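Local coordinates for chromosomal replication initiator protein dnaA (Aquifex aeolicus, PDB 1L8Q) that binds ATP and ADP and, in its ATP form, probably binds the replication origin to start chromosomal replication once per cell cycle, at residues 6-11 with 50-55; 39-44 with 134-139; 68-73 with 103-108. All blocks are in the same frame, centred on the assembly; numbering follows the deposited sequence.

How the interactions relate
All three contacts lie in the AAA+ domain. Interactions 2 and 3 are buried pairings of parallel strands in one central sheet, joined where strands 101-105 and 133-138 lie side by side. Interaction 1 is only partly buried and holds a loop against helix 50-63. This helix follows strand 40-43 of interaction 2 and precedes strand 68-72 of interaction 3. The chemistry changes with place. Interaction 2 is backbone bonding and apolar packing. Interaction 3 adds a tyrosine-aspartate bond, and interaction 1 uses an aromatic pair beside ADP. K50 NZ is hydrogen-bonded to G44 O, and T51 OG1 to D105 OD2, so the nucleotide site links all three.

Interaction 1 (6-11 with 50-55); sequences PKYTLE and KTHLLQ. With MG (magnesium ion), chain B; ADP (adenosine-5'-diphosphate), chain C.
Y8 and H52 carry this contact, where a loop of the AAA+ domain meets the helix that runs on from the Walker A P-loop. The edge of the Y8 ring is turned toward the face of the H52 imidazole. It is an offset edge-to-face pair, with centroids 5.2 Å apart and planes at 64°. Y8 CB lies over the imidazole face, 4.2 Å from the centroid of the H52 ring, and makes a CH-pi contact. H52 CG is anti to the backbone N (chi1 -176°), which carries the ring out toward the loop. The imidazole is held at both nitrogens. NE2 of H52 donates to T9 O at 3.2 Å, with an N-H...O angle of 163°. T9 O lies in the imidazole plane, but NE2 stands above the plane of the T9 carbonyl. ND1 of H52 is hydrogen-bonded to ADP O2' at 2.6 Å. These two bonds fix the rotation of the ring between loop and ribose. Further along the helix, Q55 CB packs obliquely on the Y8 ring, 3.6 Å from Y8 CD2. At the phosphate end, T51 OG1 is hydrogen-bonded to D105 and binds the magnesium ion at 1.9 Å.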
loop_
_atom_site.group_PDB
_atom_site.type_symbol
_atom_site.label_atom_id
_atom_site.label_comp_id
_atom_site.label_asym_id
_atom_site.label_seq_id
_atom_site.Cartn_x
_atom_site.Cartn_y
_atom_site.Cartn_z
ATOM N N PRO A 6 -19.118 -8.490 -3.978
ATOM C CA PRO A 6 -20.000 -7.683 -4.825
ATOM C C PRO A 6 -19.780 -6.178 -4.734
ATOM O O PRO A 6 -20.103 -5.485 -5.700
ATOM C CB PRO A 6 -21.394 -8.034 -4.303
ATOM C CG PRO A 6 -21.256 -9.411 -3.785
ATOM C CD PRO A 6 -19.851 -9.521 -3.233
ATOM N N LYS A 7 -19.239 -5.683 -3.621
ATOM C CA LYS A 7 -19.103 -4.234 -3.417
ATOM C C LYS A 7 -18.192 -3.515 -4.429
ATOM O O LYS A 7 -18.320 -2.319 -4.633
ATOM C CB LYS A 7 -18.658 -3.916 -1.983
ATOM C CG LYS A 7 -17.151 -3.857 -1.785
ATOM C CD LYS A 7 -16.770 -3.630 -0.319
ATOM C CE LYS A 7 -15.243 -3.696 -0.129
ATOM N NZ LYS A 7 -14.819 -3.408 1.278
ATOM N N TYR A 8 -17.276 -4.246 -5.053
ATOM C CA TYR A 8 -16.372 -3.653 -6.036
ATOM C C TYR A 8 -16.997 -3.726 -7.412
ATOM O O TYR A 8 -17.260 -4.821 -7.902
ATOM C CB TYR A 8 -15.064 -4.434 -6.092
ATOM C CG TYR A 8 -14.276 -4.526 -4.805
ATOM C CD1 TYR A 8 -13.648 -3.414 -4.269
ATOM C CD2 TYR A 8 -14.098 -5.750 -4.168
ATOM C CE1 TYR A 8 -12.887 -3.515 -3.119
ATOM C CE2 TYR A 8 -13.342 -5.859 -3.028
ATOM C CZ TYR A 8 -12.736 -4.746 -2.507
ATOM O OH TYR A 8 -11.984 -4.855 -1.362
ATOM N N THR A 9 -17.219 -2.587 -8.060
ATOM C CA THR A 9 -17.736 -2.632 -9.419
ATOM C C THR A 9 -17.077 -1.639 -10.353
ATOM O O THR A 9 -16.541 -0.617 -9.921
ATOM C CB THR A 9 -19.265 -2.433 -9.455
ATOM O OG1 THR A 9 -19.575 -1.028 -9.505
ATOM C CG2 THR A 9 -19.924 -2.927 -8.153
ATOM N N LEU A 10 -17.133 -1.941 -11.645
ATOM C CA LEU A 10 -16.608 -1.053 -12.656
ATOM C C LEU A 10 -17.418 0.207 -12.602
ATOM O O LEU A 10 -16.985 1.261 -13.026
ATOM C CB LEU A 10 -16.757 -1.668 -14.042
ATOM C CG LEU A 10 -15.693 -2.639 -14.526
ATOM C CD1 LEU A 10 -14.327 -2.220 -14.043
ATOM C CD2 LEU A 10 -16.014 -4.002 -14.029
ATOM N N GLU A 11 -18.628 0.087 -12.098
ATOM C CA GLU A 11 -19.519 1.225 -12.048
ATOM C C GLU A 11 -19.180 2.181 -10.892
ATOM O O GLU A 11 -19.385 3.391 -11.006
ATOM C CB GLU A 11 -20.979 0.761 -12.015
ATOM C CG GLU A 11 -21.274 -0.391 -12.984
ATOM C CD GLU A 11 -21.651 -1.701 -12.281
ATOM O OE1 GLU A 11 -22.776 -1.782 -11.698
ATOM O OE2 GLU A 11 -20.838 -2.662 -12.334
ATOM N N LYS A 50 -5.989 -1.798 -7.488
ATOM C CA LYS A 50 -5.731 -3.132 -8.029
ATOM C C LYS A 50 -6.817 -4.157 -7.659
ATOM O O LYS A 50 -7.425 -4.769 -8.531
ATOM C CB LYS A 50 -4.328 -3.626 -7.618
ATOM C CG LYS A 50 -3.211 -2.663 -8.007
ATOM C CD LYS A 50 -1.827 -3.176 -7.593
ATOM C CE LYS A 50 -1.799 -3.590 -6.131
ATOM N NZ LYS A 50 -1.835 -2.437 -5.177
ATOM N N THR A 51 -7.076 -4.332 -6.374
ATOM C CA THR A 51 -8.027 -5.345 -5.968
ATOM C C THR A 51 -9.429 -4.962 -6.430
ATOM O O THR A 51 -10.180 -5.774 -6.958
ATOM C CB THR A 51 -7.972 -5.557 -4.456
ATOM O OG1 THR A 51 -6.681 -6.078 -4.088
ATOM C CG2 THR A 51 -8.944 -6.668 -4.020
ATOM N N HIS A 52 -9.767 -3.706 -6.258
ATOM C CA HIS A 52 -11.051 -3.232 -6.678
ATOM C C HIS A 52 -11.284 -3.547 -8.161
ATOM O O HIS A 52 -12.346 -4.042 -8.548
ATOM C CB HIS A 52 -11.127 -1.731 -6.441
ATOM C CG HIS A 52 -12.460 -1.140 -6.754
ATOM N ND1 HIS A 52 -13.144 -0.340 -5.864
ATOM C CD2 HIS A 52 -13.243 -1.238 -7.854
ATOM C CE1 HIS A 52 -14.286 0.041 -6.410
ATOM N NE2 HIS A 52 -14.369 -0.489 -7.617
ATOM N N LEU A 53 -10.292 -3.255 -8.992
ATOM C CA LEU A 53 -10.434 -3.445 -10.422
ATOM C C LEU A 53 -10.533 -4.934 -10.795
ATOM O O LEU A 53 -11.363 -5.316 -11.637
ATOM C CB LEU A 53 -9.278 -2.772 -11.148
ATOM C CG LEU A 53 -9.381 -2.490 -12.637
ATOM C CD1 LEU A 53 -10.638 -1.714 -12.947
ATOM C CD2 LEU A 53 -8.161 -1.698 -13.054
ATOM N N LEU A 54 -9.702 -5.774 -10.179
ATOM C CA LEU A 54 -9.768 -7.206 -10.468
ATOM C C LEU A 54 -11.155 -7.736 -10.125
ATOM O O LEU A 54 -11.785 -8.445 -10.913
ATOM C CB LEU A 54 -8.724 -7.977 -9.672
ATOM C CG LEU A 54 -7.417 -8.354 -10.366
ATOM C CD1 LEU A 54 -6.785 -7.172 -11.050
ATOM C CD2 LEU A 54 -6.473 -8.973 -9.336
ATOM N N GLN A 55 -11.639 -7.370 -8.950
ATOM C CA GLN A 55 -12.904 -7.878 -8.498
ATOM C C GLN A 55 -14.088 -7.298 -9.257
ATOM O O GLN A 55 -15.129 -7.948 -9.401
ATOM C CB GLN A 55 -13.056 -7.661 -7.004
ATOM C CG GLN A 55 -11.986 -8.348 -6.206
ATOM C CD GLN A 55 -12.561 -9.279 -5.184
ATOM O OE1 GLN A 55 -11.857 -9.732 -4.287
ATOM N NE2 GLN A 55 -13.838 -9.578 -5.315
HETATM MG MG MG B . -5.332 -4.987 -3.210
HETATM P PB ADP C . -5.068 -2.015 -3.734
HETATM O O1B ADP C . -5.687 -3.382 -4.064
HETATM O O2B ADP C . -4.302 -1.393 -4.865
HETATM O O3B ADP C . -4.367 -1.980 -2.413
HETATM P PA ADP C . -7.764 -1.619 -3.431
HETATM O O1A ADP C . -8.289 -2.121 -4.763
HETATM O O2A ADP C . -7.732 -2.697 -2.361
HETATM O O3A ADP C . -6.292 -1.028 -3.577
HETATM O "O5'" ADP C . -8.607 -0.352 -2.965
HETATM C "C5'" ADP C . -8.370 0.251 -1.706
HETATM C "C4'" ADP C . -9.648 0.965 -1.345
HETATM O "O4'" ADP C . -9.770 2.183 -2.106
HETATM C "C3'" ADP C . -10.829 0.105 -1.738
HETATM O "O3'" ADP C . -11.840 0.395 -0.783
HETATM C "C2'" ADP C . -11.213 0.651 -3.095
HETATM O "O2'" ADP C . -12.558 0.441 -3.493
HETATM C "C1'" ADP C . -10.909 2.119 -2.967
HETATM N N9 ADP C . -10.570 2.607 -4.310
HETATM C C8 ADP C . -9.394 2.432 -4.956
HETATM N N7 ADP C . -9.442 3.019 -6.190
HETATM C C5 ADP C . -10.660 3.552 -6.339
HETATM C C6 ADP C . -11.367 4.301 -7.387
HETATM N N6 ADP C . -10.772 4.603 -8.552
HETATM N N1 ADP C . -12.628 4.677 -7.149
HETATM C C2 ADP C . -13.250 4.396 -5.986
HETATM N N3 ADP C . -12.654 3.718 -4.988
HETATM C C4 ADP C . -11.397 3.280 -5.107
HETATM O O HOH W 1 -3.533 -4.390 -2.148
HETATM O O HOH W 2 -3.902 -5.939 -4.542
HETATM O O HOH W 3 -6.102 -4.517 -1.631
HETATM O O HOH W 4 -4.759 -6.767 -2.258
#

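Interaction 2 (39-44 with 134-139); sequences PIFIYG and IILASD
F41 CG stands anti to the backbone N (chi1 -171°), while L136 CG stands anti to the carbonyl carbon, beside its own N (chi1 -66°). The two side chains lie on the same face of the sheet and cross at about a right angle. F41 CD2 lies 3.8 Å from L136 CB. The far end of the F41 ring reaches the next residue on this face, with F41 CZ 3.4 Å from S138 CB. Both neighbours approach the ring obliquely. S138 OG turns to another partner, the carbonyl oxygen of R140. L136 also touches P39, whose CB is 3.7 Å from L136 CD2. An alanine in place of F41 would probably open a gap beside L136 CB and S138 CB and take away the ring that meets F156.

Strands 40-43 and 134-138 are parallel neighbours, 19° apart in direction, within the five-stranded parallel sheet of the AAA+ fold. The backbone bonds follow the parallel pattern. I40 N bonds to I134 O and I40 O accepts from L136 N. I42 likewise bridges L136 O and S138 N.

On the opposite face, I40 and I135 lie side by side and point the same way, their CG2 atoms 4.1 Å apart. I42 CD1 comes to 4.2 Å from I135 CG2. Helix 50-63 covers this face, where L54 touches I42, I135 and A137. Strand 160-163 takes the other edge of strand 40-43, with backbone bonds to F41 and Y43. At the end of the pairing, G44 N donates to S138 O at 3.3 Å. G44 begins the P-loop, and its O is hydrogen-bonded to K50 NZ.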
loop_
_atom_site.group_PDB
_atom_site.type_symbol
_atom_site.label_atom_id
_atom_site.label_comp_id
_atom_site.label_asym_id
_atom_site.label_seq_id
_atom_site.Cartn_x
_atom_site.Cartn_y
_atom_site.Cartn_z
ATOM N N PRO A 39 -1.756 -12.077 -20.977
ATOM C CA PRO A 39 -2.521 -11.633 -19.826
ATOM C C PRO A 39 -2.516 -10.127 -19.672
ATOM O O PRO A 39 -1.813 -9.409 -20.393
ATOM C CB PRO A 39 -1.738 -12.212 -18.656
ATOM C CG PRO A 39 -0.356 -12.443 -19.180
ATOM C CD PRO A 39 -0.339 -12.282 -20.660
ATOM N N ILE A 40 -3.313 -9.663 -18.713
ATOM C CA ILE A 40 -3.292 -8.291 -18.263
ATOM C C ILE A 40 -2.593 -8.317 -16.915
ATOM O O ILE A 40 -2.962 -9.101 -16.051
ATOM C CB ILE A 40 -4.704 -7.778 -18.057
ATOM C CG1 ILE A 40 -5.424 -7.643 -19.381
ATOM C CG2 ILE A 40 -4.694 -6.433 -17.335
ATOM C CD1 ILE A 40 -6.837 -7.235 -19.216
ATOM N N PHE A 41 -1.594 -7.458 -16.731
ATOM C CA PHE A 41 -0.835 -7.419 -15.484
ATOM C C PHE A 41 -0.887 -6.006 -14.955
ATOM O O PHE A 41 -0.230 -5.117 -15.497
ATOM C CB PHE A 41 0.613 -7.802 -15.761
ATOM C CG PHE A 41 1.435 -8.003 -14.544
ATOM C CD1 PHE A 41 1.876 -6.919 -13.796
ATOM C CD2 PHE A 41 1.815 -9.281 -14.158
ATOM C CE1 PHE A 41 2.660 -7.112 -12.660
ATOM C CE2 PHE A 41 2.615 -9.485 -13.034
ATOM C CZ PHE A 41 3.038 -8.403 -12.287
ATOM N N ILE A 42 -1.681 -5.788 -13.910
ATOM C CA ILE A 42 -1.810 -4.470 -13.316
ATOM C C ILE A 42 -0.884 -4.299 -12.119
ATOM O O ILE A 42 -0.815 -5.161 -11.267
ATOM C CB ILE A 42 -3.245 -4.259 -12.854
ATOM C CG1 ILE A 42 -4.201 -4.284 -14.038
ATOM C CG2 ILE A 42 -3.381 -2.936 -12.093
ATOM C CD1 ILE A 42 -5.647 -4.551 -13.611
ATOM N N TYR A 43 -0.180 -3.174 -12.046
ATOM C CA TYR A 43 0.687 -2.916 -10.902
ATOM C C TYR A 43 0.631 -1.466 -10.398
ATOM O O TYR A 43 0.423 -0.514 -11.160
ATOM C CB TYR A 43 2.121 -3.331 -11.185
ATOM C CG TYR A 43 2.800 -2.487 -12.210
ATOM C CD1 TYR A 43 3.689 -1.481 -11.836
ATOM C CD2 TYR A 43 2.558 -2.683 -13.547
ATOM C CE1 TYR A 43 4.313 -0.704 -12.771
ATOM C CE2 TYR A 43 3.179 -1.927 -14.498
ATOM C CZ TYR A 43 4.065 -0.933 -14.106
ATOM O OH TYR A 43 4.696 -0.176 -15.067
ATOM N N GLY A 44 0.816 -1.325 -9.095
ATOM C CA GLY A 44 0.775 -0.039 -8.450
ATOM C C GLY A 44 0.916 -0.202 -6.957
ATOM O O GLY A 44 0.813 -1.309 -6.410
ATOM N N ILE A 134 -6.783 -14.020 -18.296
ATOM C CA ILE A 134 -6.015 -13.996 -17.080
ATOM C C ILE A 134 -5.763 -12.551 -16.726
ATOM O O ILE A 134 -5.353 -11.764 -17.576
ATOM C CB ILE A 134 -4.686 -14.688 -17.291
ATOM C CG1 ILE A 134 -4.899 -16.148 -17.710
ATOM C CG2 ILE A 134 -3.843 -14.601 -16.032
ATOM C CD1 ILE A 134 -3.691 -16.753 -18.406
ATOM N N ILE A 135 -6.048 -12.179 -15.482
ATOM C CA ILE A 135 -5.711 -10.857 -15.019
ATOM C C ILE A 135 -4.906 -10.986 -13.741
ATOM O O ILE A 135 -5.348 -11.616 -12.782
ATOM C CB ILE A 135 -6.955 -10.021 -14.793
ATOM C CG1 ILE A 135 -7.805 -10.006 -16.040
ATOM C CG2 ILE A 135 -6.586 -8.580 -14.428
ATOM C CD1 ILE A 135 -9.032 -9.173 -15.901
ATOM N N LEU A 136 -3.699 -10.424 -13.750
ATOM C CA LEU A 136 -2.834 -10.459 -12.590
ATOM C C LEU A 136 -2.733 -9.073 -12.038
ATOM O O LEU A 136 -2.936 -8.102 -12.761
ATOM C CB LEU A 136 -1.425 -10.914 -12.971
ATOM C CG LEU A 136 -1.208 -12.329 -13.477
ATOM C CD1 LEU A 136 -2.212 -13.278 -12.883
ATOM C CD2 LEU A 136 -1.322 -12.308 -14.945
ATOM N N ALA A 137 -2.406 -8.971 -10.759
ATOM C CA ALA A 137 -2.137 -7.681 -10.148
ATOM C C ALA A 137 -0.956 -7.849 -9.211
ATOM O O ALA A 137 -0.751 -8.933 -8.628
ATOM C CB ALA A 137 -3.312 -7.187 -9.411
ATOM N N SER A 138 -0.158 -6.794 -9.091
ATOM C CA SER A 138 1.049 -6.847 -8.297
ATOM C C SER A 138 1.360 -5.474 -7.784
ATOM O O SER A 138 0.824 -4.493 -8.282
ATOM C CB SER A 138 2.215 -7.354 -9.120
ATOM O OG SER A 138 3.440 -7.069 -8.452
ATOM N N ASP A 139 2.223 -5.391 -6.785
ATOM C CA ASP A 139 2.583 -4.098 -6.256
ATOM C C ASP A 139 3.815 -3.607 -6.977
ATOM O O ASP A 139 4.321 -2.539 -6.691
ATOM C CB ASP A 139 2.827 -4.151 -4.730
ATOM C CG ASP A 139 4.061 -4.946 -4.366
ATOM O OD1 ASP A 139 4.494 -5.778 -5.184
ATOM O OD2 ASP A 139 4.674 -4.814 -3.290
#

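Interaction 3 (68-73 with 103-108); sequences VIYSSA and LLDDVQ
The Y70 ring and the D105 carboxylate meet with their planes 70° apart. D105 OD2 lies at the edge of the ring, in its plane. Y70 OH donates to D105 OD2 at 2.8 Å and uses the anti lone pair of that oxygen. L103 CB and D105 CB approach the ring obliquely. L103 CB is 3.9 Å from Y70 CD1, and D105 CB is 3.7 Å from Y70 CE1. D105 OD2 has a second partner in T51 OG1, the hydroxyl that binds the magnesium ion. D105 is thus a second-shell residue of the metal site, itself held by Y70.

The run of leucines ending in D105 and D106, at and just past the end of strand 101-105, fits the Walker B motif of P-loop ATPases. D105 is an ATP-binding residue and D106 a magnesium-binding one in structures of this protein.

The strands pair in parallel, Y70 with L103, S71 with L104 and S72 with D105. S71 N donates to L103 O, and S71 O accepts from D105 N. A73 N continues the pattern with a bond to D105 O at 2.8 Å. A73 CB then packs 3.6 Å from D106 O, where segment 103-108 leaves the sheet after D105. S72 is the N-cap of helix 73-86, with a weak bond from D75 N to its OG.

Strand 68-72 is the outermost strand on this side of the sheet, and strand 101-105 lies between it and strand 133-138. Helix 50-63 packs on the face of Y70 and D105, while helix 89-97 touches I69 and S71 on the other.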
loop_
_atom_site.group_PDB
_atom_site.type_symbol
_atom_site.label_atom_id
_atom_site.label_comp_id
_atom_site.label_asym_id
_atom_site.label_seq_id
_atom_site.Cartn_x
_atom_site.Cartn_y
_atom_site.Cartn_z
ATOM N N VAL A 68 -15.726 -17.828 -12.963
ATOM C CA VAL A 68 -14.641 -16.967 -12.497
ATOM C C VAL A 68 -13.990 -17.438 -11.219
ATOM O O VAL A 68 -14.650 -17.940 -10.350
ATOM C CB VAL A 68 -15.170 -15.539 -12.206
ATOM C CG1 VAL A 68 -14.039 -14.619 -11.764
ATOM C CG2 VAL A 68 -15.894 -14.970 -13.403
ATOM N N ILE A 69 -12.688 -17.261 -11.099
ATOM C CA ILE A 69 -12.066 -17.441 -9.802
ATOM C C ILE A 69 -11.183 -16.250 -9.468
ATOM O O ILE A 69 -10.454 -15.734 -10.317
ATOM C CB ILE A 69 -11.269 -18.749 -9.687
ATOM C CG1 ILE A 69 -12.196 -19.911 -9.375
ATOM C CG2 ILE A 69 -10.340 -18.673 -8.507
ATOM C CD1 ILE A 69 -11.470 -21.141 -8.843
ATOM N N TYR A 70 -11.285 -15.791 -8.230
ATOM C CA TYR A 70 -10.414 -14.761 -7.741
ATOM C C TYR A 70 -9.635 -15.317 -6.595
ATOM O O TYR A 70 -10.164 -16.048 -5.786
ATOM C CB TYR A 70 -11.192 -13.562 -7.244
ATOM C CG TYR A 70 -10.341 -12.648 -6.371
ATOM C CD1 TYR A 70 -9.610 -11.595 -6.923
ATOM C CD2 TYR A 70 -10.244 -12.859 -5.006
ATOM C CE1 TYR A 70 -8.830 -10.779 -6.141
ATOM C CE2 TYR A 70 -9.459 -12.055 -4.216
ATOM C CZ TYR A 70 -8.754 -11.016 -4.785
ATOM O OH TYR A 70 -7.979 -10.208 -3.969
ATOM N N SER A 71 -8.376 -14.945 -6.500
ATOM C CA SER A 71 -7.594 -15.388 -5.378
ATOM C C SER A 71 -6.292 -14.609 -5.289
ATOM O O SER A 71 -5.714 -14.227 -6.302
ATOM C CB SER A 71 -7.328 -16.889 -5.491
ATOM O OG SER A 71 -6.291 -17.254 -4.612
ATOM N N SER A 72 -5.844 -14.345 -4.074
ATOM C CA SER A 72 -4.564 -13.700 -3.898
ATOM C C SER A 72 -3.539 -14.789 -4.001
ATOM O O SER A 72 -3.829 -15.945 -3.741
ATOM C CB SER A 72 -4.482 -12.962 -2.548
ATOM O OG SER A 72 -4.371 -13.852 -1.437
ATOM N N ALA A 73 -2.342 -14.432 -4.408
ATOM C CA ALA A 73 -1.307 -15.425 -4.624
ATOM C C ALA A 73 -0.985 -16.210 -3.365
ATOM O O ALA A 73 -0.679 -17.385 -3.437
ATOM C CB ALA A 73 -0.055 -14.777 -5.183
ATOM N N LEU A 103 -8.353 -14.510 -11.789
ATOM C CA LEU A 103 -7.857 -13.266 -11.240
ATOM C C LEU A 103 -6.907 -13.588 -10.111
ATOM O O LEU A 103 -7.349 -14.065 -9.052
ATOM C CB LEU A 103 -9.013 -12.434 -10.694
ATOM C CG LEU A 103 -10.212 -12.137 -11.612
ATOM C CD1 LEU A 103 -11.354 -11.620 -10.781
ATOM C CD2 LEU A 103 -9.856 -11.143 -12.708
ATOM N N LEU A 104 -5.612 -13.365 -10.340
ATOM C CA LEU A 104 -4.607 -13.626 -9.331
ATOM C C LEU A 104 -4.070 -12.306 -8.822
ATOM O O LEU A 104 -3.396 -11.555 -9.566
ATOM C CB LEU A 104 -3.475 -14.477 -9.893
ATOM C CG LEU A 104 -2.711 -15.257 -8.824
ATOM C CD1 LEU A 104 -3.654 -16.253 -8.138
ATOM C CD2 LEU A 104 -1.495 -15.958 -9.389
ATOM N N ASP A 105 -4.360 -12.016 -7.558
ATOM C CA ASP A 105 -4.026 -10.741 -6.958
ATOM C C ASP A 105 -2.748 -10.863 -6.144
ATOM O O ASP A 105 -2.471 -11.921 -5.606
ATOM C CB ASP A 105 -5.168 -10.353 -6.037
ATOM C CG ASP A 105 -5.261 -8.863 -5.801
ATOM O OD1 ASP A 105 -4.373 -8.109 -6.260
ATOM O OD2 ASP A 105 -6.213 -8.357 -5.172
ATOM N N ASP A 106 -1.972 -9.783 -6.058
ATOM C CA ASP A 106 -0.738 -9.758 -5.261
ATOM C C ASP A 106 0.349 -10.782 -5.652
ATOM O O ASP A 106 0.977 -11.402 -4.787
ATOM C CB ASP A 106 -1.059 -9.868 -3.775
ATOM C CG ASP A 106 -1.825 -8.654 -3.247
ATOM O OD1 ASP A 106 -2.662 -8.828 -2.320
ATOM O OD2 ASP A 106 -1.673 -7.490 -3.693
ATOM N N VAL A 107 0.593 -10.903 -6.953
ATOM C CA VAL A 107 1.554 -11.854 -7.521
ATOM C C VAL A 107 2.944 -11.843 -6.887
ATOM O O VAL A 107 3.640 -12.825 -6.896
ATOM C CB VAL A 107 1.687 -11.618 -9.002
ATOM C CG1 VAL A 107 2.918 -12.301 -9.540
ATOM C CG2 VAL A 107 0.463 -12.120 -9.695
ATOM N N GLN A 108 3.332 -10.728 -6.333
ATOM C CA GLN A 108 4.623 -10.601 -5.669
ATOM C C GLN A 108 4.862 -11.713 -4.663
ATOM O O GLN A 108 6.001 -12.121 -4.445
ATOM C CB GLN A 108 4.619 -9.286 -4.917
ATOM C CG GLN A 108 3.374 -8.488 -5.290
ATOM C CD GLN A 108 2.670 -7.987 -4.106
ATOM O OE1 GLN A 108 3.244 -7.920 -3.044
ATOM N NE2 GLN A 108 1.419 -7.630 -4.264
#